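Local structure of mannonate dehydratase (Streptococcus suis, 3BDK) at residues E199-E210 / F243-N252; I233-E241 / S260-D268. The protein probably catalyses the dehydration of D-mannonate to 2-dehydro-3-deoxy-D-gluconate, with ferrous iron or manganese as cofactor. All coordinates share one frame; numbering follows the deposited sequence.

From the N-terminal side, the first of the four segments is 199-210, on helix 191-210, which enters contact 1. After strand 215-218 and a loop, residues 233-241 enter helix 237-245 and form the first half of contact 2. The chain then leaves that helix through residues 243-252, which close a loop of 32 residues back onto helix 191-210, and runs up strand 252-257 to residues 260-268, which close the shorter loop of contact 2. The two closures cross, since their segments alternate. Helix 237-245 is common to both: its C-terminal end joins the neighbouring barrel helix 191-210 in contact 1, and its N-terminal end joins short helix 258-262 and the turn after it in contact 2.

Contact 1: residues E199-E210 / F243-N252; sequences EYFIKAILPTAE and FLNLYDSEHN
Tyr-247 lies with one face against Leu-206, whose CB sits over the ring centre in a CH-pi contact, 3.4 Å from the centroid and 13° off the normal. This is the outer layer of a xylose isomerase-like TIM barrel, where helix 191-210 packs against the end of helix 237-245 and the turn leading into strand 252-257. The phenol and Leu-206 run past each other in opposite directions, which brings the hydroxyl to the helix's last turn. There Tyr-247 OH donates to Glu-210 OE2 (2.7 Å) on the syn side of the carboxylate. The other oxygen, Glu-210 OE1, takes a bond from Ser-249 OG (2.7 Å), which comes from well above the carboxylate plane, so two hydroxyls clamp the group and limit its rotation. With CG anti to the carbonyl carbon (chi1 -69°) and the chain extended beyond it, Glu-210 also lays its CG over one face of the His-251 imidazole, 4.0 Å from the ring centroid.

Further back along the helix the contact is apolar. Ile-202 splits its branches: CG2 meets Tyr-247 CB at 3.7 Å, while CG1 and CD1 lie across Leu-246 and Phe-243. Leu-206 CD1 reaches Asn-252 CB (3.5 Å), where strand 252-257 begins. Beneath this layer, Tyr-123 of strand 120-123 touches both Ile-202 and Phe-243, and Met-216 of strand 215-218 lies against Ala-209.

The link from helix 237-245 to the strand is held by Asn-252, whose ND2 turns back into its own segment, while OD1 faces Ile-202. Asn-252 ND2 donates to Phe-243 O at 3.2 Å, with weak bonds to Leu-244 O and Tyr-247 O, tying residues 243-247 to the strand start. Phe-243 O also accepts from Leu-246 N, and the two donors approach from opposite faces of its carbonyl plane.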
loop_
_atom_site.group_PDB
_atom_site.type_symbol
_atom_site.label_atom_id
_atom_site.label_comp_id
_atom_site.label_asym_id
_atom_site.label_seq_id
_atom_site.Cartn_x
_atom_site.Cartn_y
_atom_site.Cartn_z
ATOM N N GLU A 199 -5.703 -0.608 -38.777
ATOM C CA GLU A 199 -5.337 -1.856 -39.400
ATOM C C GLU A 199 -4.107 -1.679 -40.292
ATOM O O GLU A 199 -3.175 -2.483 -40.248
ATOM C CB GLU A 199 -6.504 -2.395 -40.198
ATOM C CG GLU A 199 -6.386 -3.888 -40.460
ATOM C CD GLU A 199 -7.315 -4.343 -41.544
ATOM O OE1 GLU A 199 -8.396 -3.718 -41.682
ATOM O OE2 GLU A 199 -6.951 -5.306 -42.263
ATOM N N TYR A 200 -4.111 -0.606 -41.077
ATOM C CA TYR A 200 -2.993 -0.237 -41.917
ATOM C C TYR A 200 -1.718 -0.099 -41.097
ATOM O O TYR A 200 -0.662 -0.621 -41.476
ATOM C CB TYR A 200 -3.293 1.089 -42.602
ATOM C CG TYR A 200 -2.273 1.516 -43.646
ATOM C CD1 TYR A 200 -2.374 1.072 -44.971
ATOM C CD2 TYR A 200 -1.230 2.378 -43.315
ATOM C CE1 TYR A 200 -1.456 1.472 -45.935
ATOM C CE2 TYR A 200 -0.304 2.784 -44.266
ATOM C CZ TYR A 200 -0.422 2.334 -45.579
ATOM O OH TYR A 200 0.495 2.736 -46.530
ATOM N N PHE A 201 -1.834 0.619 -39.983
ATOM C CA PHE A 201 -0.739 0.839 -39.029
ATOM C C PHE A 201 -0.245 -0.469 -38.402
ATOM O O PHE A 201 0.952 -0.700 -38.316
ATOM C CB PHE A 201 -1.209 1.829 -37.950
ATOM C CG PHE A 201 -0.225 2.062 -36.836
ATOM C CD1 PHE A 201 -0.449 1.519 -35.572
ATOM C CD2 PHE A 201 0.895 2.871 -37.030
ATOM C CE1 PHE A 201 0.436 1.747 -34.533
ATOM C CE2 PHE A 201 1.786 3.117 -35.989
ATOM C CZ PHE A 201 1.564 2.547 -34.741
ATOM N N ILE A 202 -1.179 -1.316 -37.988
ATOM C CA ILE A 202 -0.863 -2.580 -37.336
ATOM C C ILE A 202 -0.100 -3.505 -38.281
ATOM O O ILE A 202 1.031 -3.898 -37.987
ATOM C CB ILE A 202 -2.138 -3.270 -36.763
ATOM C CG1 ILE A 202 -2.645 -2.541 -35.511
ATOM C CG2 ILE A 202 -1.899 -4.728 -36.450
ATOM C CD1 ILE A 202 -1.613 -2.333 -34.379
ATOM N N LYS A 203 -0.684 -3.832 -39.431
ATOM C CA LYS A 203 -0.029 -4.814 -40.295
ATOM C C LYS A 203 1.286 -4.286 -40.823
ATOM O O LYS A 203 2.146 -5.063 -41.198
ATOM C CB LYS A 203 -0.945 -5.399 -41.390
ATOM C CG LYS A 203 -1.682 -4.393 -42.265
ATOM C CD LYS A 203 -2.633 -5.082 -43.260
ATOM C CE LYS A 203 -3.647 -5.941 -42.535
ATOM N NZ LYS A 203 -4.060 -5.291 -41.254
ATOM N N ALA A 204 1.438 -2.967 -40.803
ATOM C CA ALA A 204 2.709 -2.322 -41.102
ATOM C C ALA A 204 3.803 -2.643 -40.062
ATOM O O ALA A 204 4.914 -3.055 -40.435
ATOM C CB ALA A 204 2.526 -0.805 -41.229
ATOM N N ILE A 205 3.474 -2.471 -38.774
ATOM C CA ILE A 205 4.478 -2.455 -37.702
ATOM C C ILE A 205 4.728 -3.779 -36.982
ATOM O O ILE A 205 5.760 -3.942 -36.328
ATOM C CB ILE A 205 4.203 -1.346 -36.628
ATOM C CG1 ILE A 205 2.990 -1.693 -35.756
ATOM C CG2 ILE A 205 4.067 0.025 -37.278
ATOM C CD1 ILE A 205 2.929 -0.913 -34.463
ATOM N N LEU A 206 3.805 -4.722 -37.092
ATOM C CA LEU A 206 3.919 -5.943 -36.316
ATOM C C LEU A 206 5.113 -6.844 -36.663
ATOM O O LEU A 206 5.891 -7.177 -35.772
ATOM C CB LEU A 206 2.590 -6.696 -36.265
ATOM C CG LEU A 206 1.746 -6.437 -35.003
ATOM C CD1 LEU A 206 2.061 -7.437 -33.883
ATOM C CD2 LEU A 206 1.862 -5.005 -34.489
ATOM N N PRO A 207 5.291 -7.213 -37.947
ATOM C CA PRO A 207 6.488 -8.004 -38.260
ATOM C C PRO A 207 7.763 -7.284 -37.796
ATOM O O PRO A 207 8.656 -7.925 -37.260
ATOM C CB PRO A 207 6.457 -8.091 -39.791
ATOM C CG PRO A 207 5.569 -6.949 -40.225
ATOM C CD PRO A 207 4.510 -6.928 -39.162
ATOM N N THR A 208 7.822 -5.964 -37.985
ATOM C CA THR A 208 8.907 -5.126 -37.464
ATOM C C THR A 208 9.111 -5.364 -35.973
ATOM O O THR A 208 10.235 -5.343 -35.492
ATOM C CB THR A 208 8.618 -3.608 -37.697
ATOM O OG1 THR A 208 8.217 -3.381 -39.062
ATOM C CG2 THR A 208 9.832 -2.734 -37.367
ATOM N N ALA A 209 8.016 -5.604 -35.253
ATOM C CA ALA A 209 8.030 -5.770 -33.794
ATOM C C ALA A 209 8.290 -7.198 -33.379
ATOM O O ALA A 209 8.930 -7.435 -32.364
ATOM C CB ALA A 209 6.722 -5.281 -33.182
ATOM N N GLU A 210 7.784 -8.158 -34.142
ATOM C CA GLU A 210 8.182 -9.546 -33.938
ATOM C C GLU A 210 9.657 -9.705 -34.330
ATOM O O GLU A 210 10.361 -10.572 -33.794
ATOM C CB GLU A 210 7.306 -10.492 -34.749
ATOM C CG GLU A 210 5.862 -10.581 -34.268
ATOM C CD GLU A 210 4.930 -11.141 -35.334
ATOM O OE1 GLU A 210 4.281 -12.186 -35.072
ATOM O OE2 GLU A 210 4.868 -10.541 -36.439
ATOM N N PHE A 243 -9.583 -6.040 -32.340
ATOM C CA PHE A 243 -8.236 -5.475 -32.393
ATOM C C PHE A 243 -7.206 -6.585 -32.417
ATOM O O PHE A 243 -6.239 -6.559 -33.192
ATOM C CB PHE A 243 -7.932 -4.564 -31.219
ATOM C CG PHE A 243 -6.502 -4.099 -31.200
ATOM C CD1 PHE A 243 -6.119 -2.979 -31.932
ATOM C CD2 PHE A 243 -5.536 -4.803 -30.488
ATOM C CE1 PHE A 243 -4.803 -2.556 -31.936
ATOM C CE2 PHE A 243 -4.226 -4.399 -30.495
ATOM C CZ PHE A 243 -3.850 -3.271 -31.216
ATOM N N LEU A 244 -7.420 -7.557 -31.543
ATOM C CA LEU A 244 -6.622 -8.742 -31.557
ATOM C C LEU A 244 -6.591 -9.248 -33.005
ATOM O O LEU A 244 -5.506 -9.412 -33.573
ATOM C CB LEU A 244 -7.155 -9.756 -30.533
ATOM C CG LEU A 244 -6.518 -9.714 -29.111
ATOM C CD1 LEU A 244 -5.841 -8.382 -28.723
ATOM C CD2 LEU A 244 -7.456 -10.171 -27.968
ATOM N N ASN A 245 -7.766 -9.380 -33.626
ATOM C CA ASN A 245 -7.875 -10.040 -34.931
ATOM C C ASN A 245 -7.243 -9.329 -36.122
ATOM O O ASN A 245 -7.067 -9.943 -37.170
ATOM C CB ASN A 245 -9.317 -10.444 -35.220
ATOM C CG ASN A 245 -9.847 -11.461 -34.216
ATOM O OD1 ASN A 245 -9.102 -11.998 -33.382
ATOM N ND2 ASN A 245 -11.140 -11.731 -34.288
ATOM N N LEU A 246 -6.874 -8.059 -35.955
ATOM C CA LEU A 246 -6.126 -7.313 -36.987
ATOM C C LEU A 246 -4.786 -7.963 -37.353
ATOM O O LEU A 246 -4.188 -7.653 -38.393
ATOM C CB LEU A 246 -5.864 -5.869 -36.541
ATOM C CG LEU A 246 -7.030 -4.928 -36.230
ATOM C CD1 LEU A 246 -6.544 -3.685 -35.504
ATOM C CD2 LEU A 246 -7.778 -4.548 -37.502
ATOM N N TYR A 247 -4.331 -8.868 -36.492
ATOM C CA TYR A 247 -3.023 -9.492 -36.600
ATOM C C TYR A 247 -2.923 -10.475 -35.441
ATOM O O TYR A 247 -2.330 -10.161 -34.403
ATOM C CB TYR A 247 -1.935 -8.431 -36.487
ATOM C CG TYR A 247 -0.584 -8.845 -37.002
ATOM C CD1 TYR A 247 0.321 -9.520 -36.183
ATOM C CD2 TYR A 247 -0.192 -8.532 -38.303
ATOM C CE1 TYR A 247 1.582 -9.893 -36.660
ATOM C CE2 TYR A 247 1.061 -8.905 -38.789
ATOM C CZ TYR A 247 1.938 -9.586 -37.963
ATOM O OH TYR A 247 3.166 -9.944 -38.444
ATOM N N ASP A 248 -3.534 -11.648 -35.621
ATOM C CA ASP A 248 -3.617 -12.669 -34.576
ATOM C C ASP A 248 -2.236 -13.210 -34.196
ATOM O O ASP A 248 -1.830 -14.307 -34.603
ATOM C CB ASP A 248 -4.547 -13.806 -34.998
ATOM C CG ASP A 248 -4.776 -14.802 -33.884
ATOM O OD1 ASP A 248 -5.580 -14.512 -32.984
ATOM O OD2 ASP A 248 -4.141 -15.872 -33.889
ATOM N N SER A 249 -1.525 -12.415 -33.405
ATOM C CA SER A 249 -0.166 -12.724 -32.983
ATOM C C SER A 249 0.038 -12.235 -31.556
ATOM O O SER A 249 -0.329 -11.106 -31.205
ATOM C CB SER A 249 0.844 -12.060 -33.913
ATOM O OG SER A 249 2.144 -12.044 -33.350
ATOM N N GLU A 250 0.638 -13.087 -30.732
ATOM C CA GLU A 250 0.842 -12.764 -29.321
ATOM C C GLU A 250 1.594 -11.436 -29.106
ATOM O O GLU A 250 1.443 -10.818 -28.076
ATOM C CB GLU A 250 1.390 -13.993 -28.559
ATOM C CG GLU A 250 0.232 -14.945 -28.039
ATOM C CD GLU A 250 0.299 -16.469 -28.433
ATOM O OE1 GLU A 250 0.611 -16.816 -29.608
ATOM O OE2 GLU A 250 -0.038 -17.325 -27.566
ATOM N N HIS A 251 2.326 -10.973 -30.117
ATOM C CA HIS A 251 3.008 -9.651 -30.119
ATOM C C HIS A 251 2.096 -8.440 -30.397
ATOM O O HIS A 251 2.543 -7.281 -30.306
ATOM C CB HIS A 251 4.133 -9.664 -31.160
ATOM C CG HIS A 251 5.365 -10.382 -30.705
ATOM N ND1 HIS A 251 5.364 -11.712 -30.336
ATOM C CD2 HIS A 251 6.637 -9.949 -30.548
ATOM C CE1 HIS A 251 6.581 -12.064 -29.969
ATOM N NE2 HIS A 251 7.374 -11.015 -30.093
ATOM N N ASN A 252 0.846 -8.728 -30.774
ATOM C CA ASN A 252 -0.225 -7.751 -30.983
ATOM C C ASN A 252 -1.166 -7.845 -29.802
ATOM O O ASN A 252 -2.034 -8.721 -29.762
ATOM C CB ASN A 252 -0.995 -8.088 -32.270
ATOM C CG ASN A 252 -2.016 -7.030 -32.659
ATOM O OD1 ASN A 252 -1.727 -5.827 -32.647
ATOM N ND2 ASN A 252 -3.219 -7.478 -33.028
#

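Contact 2: residues I233-E241 / S260-D268; sequences IITGQEAVE and SYASDPKND
One side-chain hydrogen bond crosses between the segments: Asn-267 ND2 donates to Thr-235 O, 3.0 Å away, in a nearly straight line (163°) with the oxygen close to the amide plane. The same ND2 gives a second bond to Tyr-261 O, also 3.0 Å away, so both amino hydrogens are used and the amide bridges the two segments. The amide oxygen, Asn-267 OD1, accepts from Lys-266 NZ at 2.7 Å. Two bends in the lysine chain carry NZ back over the turn to this oxygen, and NZ also lies near Gly-236 CA.

The bond to Thr-235 O lies just before Gly-236, the N-cap of helix 237-245, and ties it to the short helix and turn that follow strand 252-257 of the TIM barrel; the Tyr-261 side chain lies about 11 Å from the bound manganese ion. An Asx turn, in which Asp-264 OD1 accepts from Lys-266 N, shapes the start of the beta turn carrying Asn-267.

Van der Waals packing comes from Tyr-261. The carbonyl carbon of Thr-235 lies at the ring edge, near its plane, 3.8 Å from Tyr-261 CE2. Beyond it, Tyr-261 OH touches Ile-234 CG2 (3.6 Å) and Val-240 CG2 (3.8 Å).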
loop_
_atom_site.group_PDB
_atom_site.type_symbol
_atom_site.label_atom_id
_atom_site.label_comp_id
_atom_site.label_asym_id
_atom_site.label_seq_id
_atom_site.Cartn_x
_atom_site.Cartn_y
_atom_site.Cartn_z
ATOM N N ILE A 233 -12.587 3.998 -30.720
ATOM C CA ILE A 233 -12.832 2.603 -31.073
ATOM C C ILE A 233 -12.325 1.581 -30.053
ATOM O O ILE A 233 -12.837 0.447 -29.977
ATOM C CB ILE A 233 -12.354 2.245 -32.520
ATOM C CG1 ILE A 233 -10.865 2.590 -32.732
ATOM C CG2 ILE A 233 -13.263 2.897 -33.563
ATOM C CD1 ILE A 233 -10.316 2.125 -34.078
ATOM N N ILE A 234 -11.338 1.956 -29.258
ATOM C CA ILE A 234 -10.835 1.013 -28.286
ATOM C C ILE A 234 -11.585 1.251 -26.995
ATOM O O ILE A 234 -11.108 1.909 -26.074
ATOM C CB ILE A 234 -9.285 1.037 -28.171
ATOM C CG1 ILE A 234 -8.665 1.158 -29.574
ATOM C CG2 ILE A 234 -8.784 -0.248 -27.554
ATOM C CD1 ILE A 234 -9.053 -0.007 -30.539
ATOM N N THR A 235 -12.778 0.686 -26.949
ATOM C CA THR A 235 -13.785 1.111 -26.001
ATOM C C THR A 235 -14.424 -0.034 -25.178
ATOM O O THR A 235 -15.076 0.244 -24.175
ATOM C CB THR A 235 -14.898 1.965 -26.745
ATOM O OG1 THR A 235 -15.536 1.177 -27.751
ATOM C CG2 THR A 235 -14.320 3.217 -27.407
ATOM N N GLY A 236 -14.232 -1.298 -25.590
ATOM C CA GLY A 236 -14.873 -2.454 -24.938
ATOM C C GLY A 236 -14.563 -3.848 -25.496
ATOM O O GLY A 236 -13.694 -4.019 -26.361
ATOM N N GLN A 237 -15.293 -4.853 -25.004
ATOM C CA GLN A 237 -15.057 -6.264 -25.351
ATOM C C GLN A 237 -14.998 -6.536 -26.848
ATOM O O GLN A 237 -14.093 -7.228 -27.303
ATOM C CB GLN A 237 -16.107 -7.178 -24.703
ATOM C CG GLN A 237 -15.974 -8.683 -25.045
ATOM C CD GLN A 237 -14.581 -9.274 -24.762
ATOM O OE1 GLN A 237 -13.880 -8.853 -23.839
ATOM N NE2 GLN A 237 -14.186 -10.258 -25.562
ATOM N N GLU A 238 -15.968 -5.995 -27.596
ATOM C CA GLU A 238 -15.989 -6.067 -29.068
ATOM C C GLU A 238 -14.721 -5.569 -29.705
ATOM O O GLU A 238 -14.126 -6.256 -30.537
ATOM C CB GLU A 238 -17.123 -5.215 -29.632
ATOM C CG GLU A 238 -18.210 -6.001 -30.273
ATOM C CD GLU A 238 -18.948 -6.841 -29.276
ATOM O OE1 GLU A 238 -18.467 -7.964 -28.951
ATOM O OE2 GLU A 238 -20.013 -6.361 -28.822
ATOM N N ALA A 239 -14.351 -4.344 -29.342
ATOM C CA ALA A 239 -13.176 -3.700 -29.875
ATOM C C ALA A 239 -11.985 -4.630 -29.666
ATOM O O ALA A 239 -11.238 -4.912 -30.601
ATOM C CB ALA A 239 -12.956 -2.334 -29.195
ATOM N N VAL A 240 -11.840 -5.118 -28.439
ATOM C CA VAL A 240 -10.788 -6.069 -28.100
ATOM C C VAL A 240 -10.698 -7.237 -29.100
ATOM O O VAL A 240 -9.651 -7.429 -29.741
ATOM C CB VAL A 240 -10.919 -6.584 -26.623
ATOM C CG1 VAL A 240 -10.015 -7.788 -26.368
ATOM C CG2 VAL A 240 -10.574 -5.475 -25.675
ATOM N N GLU A 241 -11.783 -7.999 -29.239
ATOM C CA GLU A 241 -11.777 -9.134 -30.160
ATOM C C GLU A 241 -11.312 -8.660 -31.536
ATOM O O GLU A 241 -10.355 -9.202 -32.099
ATOM C CB GLU A 241 -13.149 -9.815 -30.224
ATOM C CG GLU A 241 -13.544 -10.525 -28.958
ATOM C CD GLU A 241 -14.797 -11.346 -29.109
ATOM O OE1 GLU A 241 -14.894 -12.074 -30.130
ATOM O OE2 GLU A 241 -15.678 -11.280 -28.200
ATOM N N SER A 260 -9.698 2.478 -17.216
ATOM C CA SER A 260 -10.196 3.141 -18.422
ATOM C C SER A 260 -11.443 2.445 -18.875
ATOM O O SER A 260 -12.455 3.088 -19.111
ATOM C CB SER A 260 -9.156 3.135 -19.544
ATOM O OG SER A 260 -8.244 4.224 -19.392
ATOM N N TYR A 261 -11.377 1.121 -18.957
ATOM C CA TYR A 261 -12.531 0.322 -19.313
ATOM C C TYR A 261 -13.697 0.408 -18.329
ATOM O O TYR A 261 -14.847 0.414 -18.764
ATOM C CB TYR A 261 -12.144 -1.131 -19.539
ATOM C CG TYR A 261 -11.424 -1.375 -20.842
ATOM C CD1 TYR A 261 -10.198 -2.040 -20.872
ATOM C CD2 TYR A 261 -11.977 -0.965 -22.050
ATOM C CE1 TYR A 261 -9.544 -2.276 -22.068
ATOM C CE2 TYR A 261 -11.329 -1.187 -23.241
ATOM C CZ TYR A 261 -10.111 -1.836 -23.251
ATOM O OH TYR A 261 -9.460 -2.041 -24.456
ATOM N N ALA A 262 -13.441 0.469 -17.022
ATOM C CA ALA A 262 -14.577 0.469 -16.069
ATOM C C ALA A 262 -15.267 1.813 -15.946
ATOM O O ALA A 262 -16.302 1.931 -15.304
ATOM C CB ALA A 262 -14.159 -0.020 -14.689
ATOM N N SER A 263 -14.672 2.819 -16.565
ATOM C CA SER A 263 -15.224 4.183 -16.584
ATOM C C SER A 263 -16.530 4.196 -17.324
ATOM O O SER A 263 -17.359 5.041 -17.077
ATOM C CB SER A 263 -14.229 5.145 -17.215
ATOM O OG SER A 263 -13.041 5.133 -16.435
ATOM N N ASP A 264 -16.711 3.224 -18.214
ATOM C CA ASP A 264 -18.016 2.943 -18.770
ATOM C C ASP A 264 -18.694 1.735 -18.095
ATOM O O ASP A 264 -18.327 0.596 -18.357
ATOM C CB ASP A 264 -17.925 2.703 -20.281
ATOM C CG ASP A 264 -19.287 2.778 -20.963
ATOM O OD1 ASP A 264 -20.245 2.134 -20.486
ATOM O OD2 ASP A 264 -19.401 3.507 -21.972
ATOM N N PRO A 265 -19.729 1.981 -17.276
ATOM C CA PRO A 265 -20.538 0.935 -16.605
ATOM C C PRO A 265 -20.972 -0.253 -17.489
ATOM O O PRO A 265 -21.251 -1.333 -16.986
ATOM C CB PRO A 265 -21.792 1.698 -16.181
ATOM C CG PRO A 265 -21.295 3.108 -15.937
ATOM C CD PRO A 265 -20.211 3.338 -16.968
ATOM N N LYS A 266 -21.063 -0.052 -18.797
ATOM C CA LYS A 266 -21.563 -1.096 -19.654
ATOM C C LYS A 266 -20.503 -2.177 -19.750
ATOM O O LYS A 266 -20.808 -3.311 -20.140
ATOM C CB LYS A 266 -21.886 -0.569 -21.055
ATOM C CG LYS A 266 -20.633 -0.350 -21.961
ATOM C CD LYS A 266 -20.831 -0.831 -23.424
ATOM C CE LYS A 266 -19.707 -0.305 -24.350
ATOM N NZ LYS A 266 -18.389 -1.018 -24.253
ATOM N N ASN A 267 -19.263 -1.823 -19.404
ATOM C CA ASN A 267 -18.134 -2.748 -19.483
ATOM C C ASN A 267 -17.971 -3.625 -18.243
ATOM O O ASN A 267 -18.196 -3.161 -17.115
ATOM C CB ASN A 267 -16.840 -1.976 -19.742
ATOM C CG ASN A 267 -16.713 -1.541 -21.169
ATOM O OD1 ASN A 267 -17.280 -2.156 -22.057
ATOM N ND2 ASN A 267 -15.964 -0.485 -21.405
ATOM N N ASP A 268 -17.574 -4.879 -18.461
ATOM C CA ASP A 268 -17.272 -5.822 -17.387
ATOM C C ASP A 268 -15.773 -6.188 -17.507
ATOM O O ASP A 268 -15.389 -7.134 -18.232
ATOM C CB ASP A 268 -18.199 -7.048 -17.470
ATOM C CG ASP A 268 -17.834 -8.164 -16.462
ATOM O OD1 ASP A 268 -16.712 -8.215 -15.911
ATOM O OD2 ASP A 268 -18.691 -9.033 -16.230
#